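Local coordinates for protein nucleoside-diphosphate-sugar epimerase (Pseudomonas aeruginosa, PDB 2X4G) that probably acts as an NAD-dependent nucleoside-diphosphate-sugar epimerase or related dehydrogenase with a Rossmann-type fold, at residues 108-113 against 121-126. Residues are numbered along the deposited sequence; the frame is centred on the assembly and turned at random.
Sequences PFYAAC and ILYVGS
Ile121 opens the strand and spreads its branches toward the helix, one to each of two residues a turn apart. Its CD1 reaches Cys113, 3.7 Å from CB, while its CG2 lies near the plane of the Phe109 ring, at the edge, 4.0 Å from CE2. A beta-branched residue suits this place, since CG1 and CG2 leave the same carbon in different directions; with CG1 anti to the carbonyl carbon (chi1 -60°), that arm extends to the cysteine. The side chains of Phe109 and Ile121 lie alongside each other, pointing in opposite directions. Cys113 is small enough to tuck its sulfur over one face of the Phe109 ring, where SG sits 3.5 Å above the plane, displaced toward the rim.

Farther along the strand, Tyr110 meets Tyr123, the two side chains crossing at about a right angle. Here the phenol oxygen does the touching: Tyr110 OH approaches Tyr123 CD2 obliquely at 3.5 Å. The length of a tyrosine lets a residue whose CB is not aimed at the strand still span the gap, and the Tyr110 ring has CD2 of Phe109 against one face.

No hydrogen bond joins the two segments; the contacts between them are van der Waals packing of buried side chains. Helix and strand run nearly antiparallel, at 171° and 11.4 Å between axes, as a helix and the strand that follows it do in a Rossmann-type beta-alpha-beta crossover. Strand 121-124 pairs in parallel with 80-83 on one side and 176-185 on the other, within the central mixed sheet; Phe83 adds its ring beside Phe109, helix 154-171 packs against both tyrosines, and Leu122 faces helix 219-232.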
loop_
_atom_site.group_PDB
_atom_site.type_symbol
_atom_site.label_atom_id
_atom_site.label_comp_id
_atom_site.label_asym_id
_atom_site.label_seq_id
_atom_site.Cartn_x
_atom_site.Cartn_y
_atom_site.Cartn_z
ATOM N N PRO A 108 -13.368 26.026 5.029
ATOM C CA PRO A 108 -14.339 26.950 4.452
ATOM C C PRO A 108 -15.727 26.825 5.083
ATOM O O PRO A 108 -16.448 27.817 5.200
ATOM C CB PRO A 108 -14.381 26.543 2.968
ATOM C CG PRO A 108 -13.115 25.847 2.721
ATOM C CD PRO A 108 -12.812 25.129 4.006
ATOM N N PHE A 109 -16.095 25.615 5.475
ATOM C CA PHE A 109 -17.403 25.365 6.053
ATOM C C PHE A 109 -17.562 26.181 7.319
ATOM O O PHE A 109 -18.571 26.848 7.513
ATOM C CB PHE A 109 -17.580 23.867 6.334
ATOM C CG PHE A 109 -18.720 23.554 7.253
ATOM C CD1 PHE A 109 -20.021 23.542 6.779
ATOM C CD2 PHE A 109 -18.491 23.284 8.591
ATOM C CE1 PHE A 109 -21.067 23.272 7.611
ATOM C CE2 PHE A 109 -19.528 23.009 9.425
ATOM C CZ PHE A 109 -20.828 23.003 8.936
ATOM N N TYR A 110 -16.552 26.122 8.173
ATOM C CA TYR A 110 -16.546 26.893 9.410
ATOM C C TYR A 110 -16.570 28.386 9.101
ATOM O O TYR A 110 -17.329 29.158 9.709
ATOM C CB TYR A 110 -15.318 26.551 10.241
ATOM C CG TYR A 110 -15.346 25.168 10.839
ATOM C CD1 TYR A 110 -16.359 24.781 11.690
ATOM C CD2 TYR A 110 -14.353 24.252 10.565
ATOM C CE1 TYR A 110 -16.391 23.514 12.253
ATOM C CE2 TYR A 110 -14.374 22.980 11.126
ATOM C CZ TYR A 110 -15.391 22.623 11.972
ATOM O OH TYR A 110 -15.401 21.373 12.532
ATOM N N ALA A 111 -15.746 28.785 8.140
ATOM C CA ALA A 111 -15.810 30.139 7.612
ATOM C C ALA A 111 -17.262 30.522 7.306
ATOM O O ALA A 111 -17.754 31.514 7.841
ATOM C CB ALA A 111 -14.940 30.274 6.359
ATOM N N ALA A 112 -17.952 29.724 6.484
ATOM C CA ALA A 112 -19.318 30.067 6.044
ATOM C C ALA A 112 -20.332 30.069 7.177
ATOM O O ALA A 112 -21.290 30.829 7.126
ATOM C CB ALA A 112 -19.780 29.155 4.942
ATOM N N CYS A 113 -20.123 29.226 8.194
ATOM C CA CYS A 113 -21.006 29.175 9.352
ATOM C C CYS A 113 -20.959 30.471 10.137
ATOM O O CYS A 113 -21.973 30.904 10.676
ATOM C CB CYS A 113 -20.628 28.020 10.294
ATOM S SG CYS A 113 -21.115 26.345 9.779
ATOM N N ILE A 121 -23.998 24.130 15.517
ATOM C CA ILE A 121 -23.222 23.341 14.543
ATOM C C ILE A 121 -22.709 22.055 15.194
ATOM O O ILE A 121 -22.061 22.098 16.233
ATOM C CB ILE A 121 -21.972 24.134 14.014
ATOM C CG1 ILE A 121 -22.367 25.443 13.324
ATOM C CG2 ILE A 121 -21.168 23.317 13.034
ATOM C CD1 ILE A 121 -21.416 26.612 13.635
ATOM N N LEU A 122 -22.999 20.908 14.594
ATOM C CA LEU A 122 -22.464 19.630 15.080
ATOM C C LEU A 122 -21.555 19.067 14.013
ATOM O O LEU A 122 -21.957 18.933 12.848
ATOM C CB LEU A 122 -23.569 18.611 15.402
ATOM C CG LEU A 122 -23.085 17.224 15.848
ATOM C CD1 LEU A 122 -22.678 17.225 17.306
ATOM C CD2 LEU A 122 -24.150 16.200 15.629
ATOM N N TYR A 123 -20.336 18.738 14.426
ATOM C CA TYR A 123 -19.338 18.194 13.543
ATOM C C TYR A 123 -19.200 16.728 13.896
ATOM O O TYR A 123 -19.116 16.372 15.070
ATOM C CB TYR A 123 -18.004 18.925 13.724
ATOM C CG TYR A 123 -16.884 18.150 13.125
ATOM C CD1 TYR A 123 -16.113 17.311 13.904
ATOM C CD2 TYR A 123 -16.646 18.186 11.762
ATOM C CE1 TYR A 123 -15.100 16.547 13.353
ATOM C CE2 TYR A 123 -15.642 17.423 11.197
ATOM C CZ TYR A 123 -14.874 16.608 12.003
ATOM O OH TYR A 123 -13.879 15.840 11.467
ATOM N N VAL A 124 -19.191 15.864 12.889
ATOM C CA VAL A 124 -19.127 14.428 13.148
ATOM C C VAL A 124 -17.678 13.991 13.195
ATOM O O VAL A 124 -16.994 13.967 12.167
ATOM C CB VAL A 124 -19.885 13.614 12.098
ATOM C CG1 VAL A 124 -19.897 12.159 12.500
ATOM C CG2 VAL A 124 -21.300 14.124 11.991
ATOM N N GLY A 125 -17.225 13.651 14.399
ATOM C CA GLY A 125 -15.854 13.195 14.609
ATOM C C GLY A 125 -15.634 11.683 14.679
ATOM O O GLY A 125 -16.513 10.883 14.341
ATOM N N SER A 126 -14.446 11.307 15.140
ATOM C CA SER A 126 -14.034 9.928 15.228
ATOM C C SER A 126 -13.373 9.646 16.550
ATOM O O SER A 126 -12.744 10.519 17.147
ATOM C CB SER A 126 -13.027 9.626 14.153
ATOM O OG SER A 126 -12.324 8.452 14.482
#